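Local coordinates for xylose isomerase domain protein (Alicyclobacillus acidocaldarius subsp. acidocaldarius, PDB 3U0H), which probably acts as an isomerase, built on a TIM barrel of the xylose isomerase-like family, at residues Val13-Ser17 against Leu18-Leu22; Asp161-Thr164 against Phe165-Ala168; Arg210-Pro213 against Glu214-His217. One frame throughout, in Å; residues are numbered along the deposited sequence.

Contact 1: residues Val13-Ser17 against Leu18-Leu22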
loop_
_atom_site.group_PDB
_atom_site.type_symbol
_atom_site.label_atom_id
_atom_site.label_comp_id
_atom_site.label_asym_id
_atom_site.label_seq_id
_atom_site.Cartn_x
_atom_site.Cartn_y
_atom_site.Cartn_z
ATOM N N VAL A 13 -25.529 17.315 29.730
ATOM C CA VAL A 13 -26.491 16.839 30.709
ATOM C C VAL A 13 -25.797 16.277 31.943
ATOM O O VAL A 13 -24.648 15.832 31.909
ATOM C CB VAL A 13 -27.396 15.749 30.108
ATOM C CG1 VAL A 13 -28.045 16.252 28.835
ATOM C CG2 VAL A 13 -26.614 14.471 29.840
ATOM N N ASP A 14 -26.476 16.276 33.062
ATOM C CA ASP A 14 -25.707 16.024 34.298
ATOM C C ASP A 14 -25.847 14.557 34.610
ATOM O O ASP A 14 -26.406 14.216 35.606
ATOM C CB ASP A 14 -26.090 16.976 35.492
ATOM C CG ASP A 14 -27.489 17.635 35.347
ATOM O OD1 ASP A 14 -28.412 17.017 34.755
ATOM O OD2 ASP A 14 -27.664 18.776 35.847
ATOM N N GLU A 15 -25.417 13.689 33.698
ATOM C CA GLU A 15 -25.948 12.338 33.722
ATOM C C GLU A 15 -24.893 11.329 33.387
ATOM O O GLU A 15 -24.205 11.427 32.385
ATOM C CB GLU A 15 -27.198 12.171 32.829
ATOM C CG GLU A 15 -28.098 10.960 33.163
ATOM C CD GLU A 15 -28.164 10.624 34.671
ATOM O OE1 GLU A 15 -29.104 11.124 35.335
ATOM O OE2 GLU A 15 -27.280 9.889 35.217
ATOM N N THR A 16 -24.791 10.344 34.267
ATOM C CA THR A 16 -23.730 9.360 34.216
ATOM C C THR A 16 -24.292 7.957 33.897
ATOM O O THR A 16 -23.568 7.149 33.320
ATOM C CB THR A 16 -22.949 9.434 35.566
ATOM O OG1 THR A 16 -21.664 8.823 35.450
ATOM C CG2 THR A 16 -23.783 8.835 36.715
ATOM N N SER A 17 -25.573 7.683 34.230
ATOM C CA SER A 17 -26.225 6.382 33.853
ATOM C C SER A 17 -26.435 6.247 32.377
ATOM O O SER A 17 -27.063 7.091 31.739
ATOM C CB SER A 17 -27.608 6.187 34.521
ATOM O OG SER A 17 -28.300 5.051 33.980
ATOM N N LEU A 18 -25.973 5.153 31.816
ATOM C CA LEU A 18 -26.198 4.925 30.404
ATOM C C LEU A 18 -27.677 4.886 30.085
ATOM O O LEU A 18 -28.137 5.532 29.162
ATOM C CB LEU A 18 -25.559 3.622 29.988
ATOM C CG LEU A 18 -25.689 3.337 28.497
ATOM C CD1 LEU A 18 -25.115 4.447 27.608
ATOM C CD2 LEU A 18 -25.000 2.012 28.225
ATOM N N VAL A 19 -28.427 4.086 30.821
ATOM C CA VAL A 19 -29.865 3.943 30.555
ATOM C C VAL A 19 -30.576 5.295 30.545
ATOM O O VAL A 19 -31.348 5.627 29.655
ATOM C CB VAL A 19 -30.483 3.047 31.635
ATOM C CG1 VAL A 19 -32.020 3.089 31.629
ATOM C CG2 VAL A 19 -29.926 1.623 31.476
ATOM N N LEU A 20 -30.274 6.102 31.548
ATOM C CA LEU A 20 -30.999 7.353 31.721
ATOM C C LEU A 20 -30.520 8.382 30.696
ATOM O O LEU A 20 -31.284 9.264 30.306
ATOM C CB LEU A 20 -30.837 7.889 33.155
ATOM C CG LEU A 20 -31.541 7.143 34.330
ATOM C CD1 LEU A 20 -31.242 7.805 35.726
ATOM C CD2 LEU A 20 -33.048 7.012 34.070
ATOM N N TYR A 21 -29.254 8.271 30.272
ATOM C CA TYR A 21 -28.711 9.230 29.327
ATOM C C TYR A 21 -29.461 8.955 28.033
ATOM O O TYR A 21 -30.012 9.871 27.412
ATOM C CB TYR A 21 -27.181 9.132 29.211
ATOM C CG TYR A 21 -26.541 9.960 28.087
ATOM C CD1 TYR A 21 -26.681 11.338 28.034
ATOM C CD2 TYR A 21 -25.815 9.348 27.061
ATOM C CE1 TYR A 21 -26.117 12.088 27.006
ATOM C CE2 TYR A 21 -25.241 10.072 26.042
ATOM C CZ TYR A 21 -25.403 11.438 26.013
ATOM O OH TYR A 21 -24.845 12.158 24.997
ATOM N N LEU A 22 -29.567 7.683 27.664
ATOM C CA LEU A 22 -30.259 7.363 26.414
ATOM C C LEU A 22 -31.731 7.785 26.488
ATOM O O LEU A 22 -32.292 8.200 25.482
ATOM C CB LEU A 22 -30.124 5.885 26.069
ATOM C CG LEU A 22 -28.671 5.403 25.849
ATOM C CD1 LEU A 22 -28.565 3.892 25.700
ATOM C CD2 LEU A 22 -28.050 6.105 24.671
#

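Contact 2: residues Asp161-Thr164 against Phe165-Ala168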
loop_
_atom_site.group_PDB
_atom_site.type_symbol
_atom_site.label_atom_id
_atom_site.label_comp_id
_atom_site.label_asym_id
_atom_site.label_seq_id
_atom_site.Cartn_x
_atom_site.Cartn_y
_atom_site.Cartn_z
ATOM N N ASP A 161 -2.295 23.253 9.829
ATOM C CA ASP A 161 -1.322 22.330 10.430
ATOM C C ASP A 161 -1.756 20.866 10.248
ATOM O O ASP A 161 -0.956 20.011 9.838
ATOM C CB ASP A 161 -1.164 22.569 11.935
ATOM C CG ASP A 161 -0.454 23.867 12.284
ATOM O OD1 ASP A 161 -0.017 24.595 11.381
ATOM O OD2 ASP A 161 -0.399 24.158 13.506
ATOM N N LEU A 162 -3.007 20.589 10.613
ATOM C CA LEU A 162 -3.539 19.245 10.487
ATOM C C LEU A 162 -3.407 18.706 9.062
ATOM O O LEU A 162 -3.103 17.517 8.887
ATOM C CB LEU A 162 -5.000 19.171 10.917
ATOM C CG LEU A 162 -5.665 17.768 10.819
ATOM C CD1 LEU A 162 -4.909 16.720 11.611
ATOM C CD2 LEU A 162 -7.148 17.816 11.283
ATOM N N LYS A 163 -3.662 19.554 8.055
ATOM C CA LYS A 163 -3.543 19.097 6.682
ATOM C C LYS A 163 -2.121 18.697 6.313
ATOM O O LYS A 163 -1.951 17.762 5.525
ATOM C CB LYS A 163 -3.944 20.164 5.716
ATOM C CG LYS A 163 -5.419 20.384 5.542
ATOM C CD LYS A 163 -5.554 21.632 4.652
ATOM C CE LYS A 163 -6.831 21.665 3.843
ATOM N NZ LYS A 163 -7.056 23.008 3.209
ATOM N N THR A 164 -1.099 19.373 6.837
ATOM C CA THR A 164 0.270 18.898 6.566
ATOM C C THR A 164 0.474 17.564 7.297
ATOM O O THR A 164 1.136 16.666 6.793
ATOM C CB THR A 164 1.347 19.894 6.965
ATOM O OG1 THR A 164 1.333 20.023 8.409
ATOM C CG2 THR A 164 1.065 21.289 6.298
ATOM N N PHE A 165 -0.172 17.374 8.430
ATOM C CA PHE A 165 0.066 16.149 9.238
ATOM C C PHE A 165 -0.543 14.930 8.555
ATOM O O PHE A 165 0.068 13.863 8.591
ATOM C CB PHE A 165 -0.414 16.346 10.665
ATOM C CG PHE A 165 -0.130 15.189 11.601
ATOM C CD1 PHE A 165 1.145 14.659 11.726
ATOM C CD2 PHE A 165 -1.133 14.678 12.395
ATOM C CE1 PHE A 165 1.400 13.628 12.588
ATOM C CE2 PHE A 165 -0.871 13.613 13.247
ATOM C CZ PHE A 165 0.399 13.097 13.347
ATOM N N TRP A 166 -1.671 15.106 7.845
ATOM C CA TRP A 166 -2.176 14.084 6.907
ATOM C C TRP A 166 -1.146 13.491 5.986
ATOM O O TRP A 166 -1.181 12.345 5.665
ATOM C CB TRP A 166 -3.346 14.611 6.055
ATOM C CG TRP A 166 -4.566 15.008 6.855
ATOM C CD1 TRP A 166 -4.905 14.608 8.151
ATOM C CD2 TRP A 166 -5.682 15.827 6.399
ATOM N NE1 TRP A 166 -6.098 15.128 8.529
ATOM C CE2 TRP A 166 -6.589 15.942 7.539
ATOM C CE3 TRP A 166 -5.955 16.542 5.234
ATOM C CZ2 TRP A 166 -7.768 16.682 7.475
ATOM C CZ3 TRP A 166 -7.146 17.289 5.186
ATOM C CH2 TRP A 166 -8.039 17.345 6.285
ATOM N N GLU A 167 -0.217 14.260 5.523
ATOM C CA GLU A 167 0.811 13.737 4.628
ATOM C C GLU A 167 1.735 12.774 5.373
ATOM O O GLU A 167 2.166 11.809 4.831
ATOM C CB GLU A 167 1.649 14.903 4.083
ATOM C CG GLU A 167 0.886 15.935 3.238
ATOM C CD GLU A 167 1.778 17.096 2.724
ATOM O OE1 GLU A 167 2.995 16.887 2.437
ATOM O OE2 GLU A 167 1.244 18.237 2.611
ATOM N N ALA A 168 2.034 13.060 6.640
ATOM C CA ALA A 168 2.946 12.193 7.423
ATOM C C ALA A 168 2.281 10.829 7.578
ATOM O O ALA A 168 2.898 9.786 7.381
ATOM C CB ALA A 168 3.261 12.830 8.793
#

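Contact 3: residues Arg210-Pro213 against Glu214-His217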
loop_
_atom_site.group_PDB
_atom_site.type_symbol
_atom_site.label_atom_id
_atom_site.label_comp_id
_atom_site.label_asym_id
_atom_site.label_seq_id
_atom_site.Cartn_x
_atom_site.Cartn_y
_atom_site.Cartn_z
ATOM N N ARG A 210 -17.482 33.843 25.178
ATOM C CA ARG A 210 -17.477 35.333 25.103
ATOM C C ARG A 210 -16.087 35.898 25.124
ATOM O O ARG A 210 -15.893 37.097 24.964
ATOM C CB ARG A 210 -18.282 35.931 26.220
ATOM C CG ARG A 210 -19.765 35.627 26.117
ATOM C CD ARG A 210 -20.483 36.492 27.148
ATOM N NE ARG A 210 -21.897 36.260 27.147
ATOM C CZ ARG A 210 -22.762 36.961 27.840
ATOM N NH1 ARG A 210 -22.383 37.987 28.613
ATOM N NH2 ARG A 210 -24.034 36.640 27.755
ATOM N N ASP A 211 -15.119 35.018 25.299
ATOM C CA ASP A 211 -13.712 35.383 25.218
ATOM C C ASP A 211 -13.220 35.534 23.795
ATOM O O ASP A 211 -13.701 34.875 22.857
ATOM C CB ASP A 211 -12.860 34.350 25.955
ATOM C CG ASP A 211 -13.372 34.099 27.361
ATOM O OD1 ASP A 211 -14.054 34.964 27.918
ATOM O OD2 ASP A 211 -13.113 33.032 27.900
ATOM N N ALA A 212 -12.265 36.436 23.659
ATOM C CA ALA A 212 -11.505 36.561 22.476
ATOM C C ALA A 212 -10.751 35.218 22.168
ATOM O O ALA A 212 -10.392 34.443 23.070
ATOM C CB ALA A 212 -10.536 37.717 22.623
ATOM N N PRO A 213 -10.473 34.971 20.884
ATOM C CA PRO A 213 -9.714 33.790 20.484
ATOM C C PRO A 213 -8.500 33.482 21.353
ATOM O O PRO A 213 -8.278 32.302 21.691
ATOM C CB PRO A 213 -9.263 34.118 19.031
ATOM C CG PRO A 213 -10.198 35.206 18.531
ATOM C CD PRO A 213 -10.724 35.910 19.757
ATOM N N GLU A 214 -7.706 34.499 21.692
ATOM C CA GLU A 214 -6.462 34.279 22.490
ATOM C C GLU A 214 -6.741 33.878 23.918
ATOM O O GLU A 214 -5.827 33.393 24.592
ATOM C CB GLU A 214 -5.568 35.523 22.614
ATOM C CG GLU A 214 -5.379 36.331 21.368
ATOM C CD GLU A 214 -6.513 37.310 21.246
ATOM O OE1 GLU A 214 -6.494 38.306 22.040
ATOM O OE2 GLU A 214 -7.416 37.031 20.390
ATOM N N ASP A 215 -7.958 34.141 24.396
ATOM C CA ASP A 215 -8.302 34.003 25.804
ATOM C C ASP A 215 -9.092 32.730 26.133
ATOM O O ASP A 215 -8.950 32.128 27.237
ATOM C CB ASP A 215 -9.134 35.218 26.226
ATOM C CG ASP A 215 -8.388 36.561 26.060
ATOM O OD1 ASP A 215 -7.133 36.533 26.080
ATOM O OD2 ASP A 215 -9.072 37.629 25.924
ATOM N N ALA A 216 -9.920 32.316 25.172
ATOM C CA ALA A 216 -10.877 31.269 25.407
ATOM C C ALA A 216 -10.163 30.027 25.976
ATOM O O ALA A 216 -9.044 29.676 25.540
ATOM C CB ALA A 216 -11.671 30.977 24.135
ATOM N N HIS A 217 -10.757 29.447 27.028
ATOM C CA HIS A 217 -10.218 28.234 27.667
ATOM C C HIS A 217 -10.956 26.992 27.251
ATOM O O HIS A 217 -12.173 26.937 27.288
ATOM C CB HIS A 217 -10.236 28.360 29.169
ATOM C CG HIS A 217 -9.350 27.361 29.876
ATOM N ND1 HIS A 217 -9.660 26.037 29.956
ATOM C CD2 HIS A 217 -8.173 27.538 30.627
ATOM C CE1 HIS A 217 -8.705 25.391 30.696
ATOM N NE2 HIS A 217 -7.797 26.314 31.098
HETATM O O HOH W 1 -13.088 30.437 28.286
HETATM O O HOH W 2 -7.377 30.680 23.380
#

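Contact 1: residues Val13-Ser17 against Leu18-Leu22
Tyr21 packs back over the loop that leads into its helix, starting at CB, which rests 3.3 Å from Ser17 O. That same carbonyl takes the Tyr21 backbone N-H (N to O 2.9 Å), the first i to i+4 bond. With CG anti to the backbone N (chi1 171°), the ring swings back toward Val13, and its edge meets a single methyl there: Val13 CG2 lies 3.6 Å from Tyr21 CD1, near the ring plane, and almost as close to CE1. At the tip, OH is hydrogen-bonded to Asp34 O, while the ring meets Trp39, so the phenol is fixed at both root and end.

Glu15 crosses the side chain of Leu20, its OE1 4.0 Å from Leu20 CD1. Glu15 OE2 is gripped twice, by Thr16 N at 2.7 Å and Ser17 N at 3.0 Å, the two donors coming from opposite faces of the carboxylate. Ser17 OG, in turn, accepts a weak but nearly straight bond from Leu20 N (3.3 Å, 166° at the hydrogen). Ser17 is thus the N-cap of helix 18-27, the first helix after strand 5-8 in the TIM barrel.

Contact 2: residues Asp161-Thr164 against Phe165-Ala168
Leu162 and Trp166, one helical turn apart, form the tightly packed part of this contact. The leucine branch point comes in at the pyrrole end of the indole, with Leu162 CG 3.5 Å from Trp166 NE1, and its methyls straddle NE1, Leu162 CD1 toward Trp166 CD1 and Leu162 CD2 toward Trp166 CZ2. The backbone adds to the fit: Leu162 O accepts from Trp166 N at 3.0 Å and also lies over one face of the indole. Lys163 CA sits over that face too, 4.2 Å from the centroid of the Trp166 six-membered ring and 26° off its normal, a CH-pi contact. With its CG anti to the carbonyl carbon (chi1 -62°), Trp166 is laid back over the preceding turn. A weak hydrogen bond from NE1 to Gly175 O ties the indole to the neighbouring strand. Phe165 touches Leu162 more lightly, CD2 to CD1 at 4.4 Å, the methyl standing at the ring edge; its ring meets Phe155 edge-to-face.

The loose side belongs to Lys163, an exposed residue. It gives only its root to the indole, Lys163 CG lying 3.6 Å from Trp166 CZ3, and beyond CG the chain runs extended.

A third side is polar but covered. Thr164 OG1 folds back along the helix and donates to Asp161 O at 2.7 Å; this carbonyl also takes Phe165 N at 3.1 Å, in the carbonyl plane. Asp161 and Glu167 form salt bridges with Arg115 and Arg122 of the second subunit.

Leu162 and Trp166 face strand 174-179, while Phe165 and Ala168 touch both helix 113-131 and the second subunit. Helix 159-169 is the outer helix of the beta-alpha-beta crossover from strand 137-141 to strand 174-179 of the TIM barrel.

Contact 3: residues Arg210-Pro213 against Glu214-His217
Ala212 joins the two halves of this turn through its carbonyl, and backbone hydrogen bonds are the first kind of interaction. Ala212 O accepts from Asp215 N at 2.8 Å and from Ala216 N at 3.0 Å. The donors use different directions: Ala216 N approaches nearly along the C=O axis (171°), whereas Asp215 N stands well above the carbonyl plane, 48° out of it. The torsions of Pro213 and Glu214 are those of a type I beta turn, and the Ala216 bond extends it to nearly a full helical turn.

Water supplies the second kind. One molecule donates to Asp211 OD2 (2.6 Å) and accepts from His217 N (2.8 Å), bridging the two sides of the turn where the carboxylate and this N-H do not meet directly. Another donates to both Pro213 O and Ala216 O, to the latter at 2.9 Å.

Van der Waals contact is the third. Asp211 CB packs on Ala216, 3.7 Å from its N, and Ala212 CB lies 3.6 Å from Asp215 OD2. Glu214 bends at chi2 (86°), which folds its carboxylate back alongside the proline ring, Glu214 OE2 reaching 3.5 Å from Pro213 CD. Replacing Pro213 with a glycine would remove the ring that lies beside Glu214 and packs on Tyr184, and would probably leave the backbone at the first corner of the turn freer to rotate.

Beyond the turn, Tyr184 of helix 180-185 is hydrogen-bonded through OH to Asp211 O, and the His217 ring stacks on His147 while its ND1 bonds to Gly219 N. The site is a type I turn, continued by an i to i+4 bond, within the long beta-alpha loop that follows strand 201-206 of the TIM barrel.

The three contacts follow one another along the chain and none touches another. Contact 1 and contact 2 lie on opposite sides of the chain's centre, their own centres about 36 Å apart; contact 3 is about 30 Å from the first and 26 Å from the second, centre to centre. Nearest atoms come no closer than about 14 Å, between contacts 2 and 3. The loop half of contact 1 and the whole of contact 3 follow strands 5-8 and 201-206, on the end where TIM barrels generally carry their active sites; with no ligand or catalytic residue assigned, any link to a site is inference from the fold. Contact 2 alone reaches another subunit.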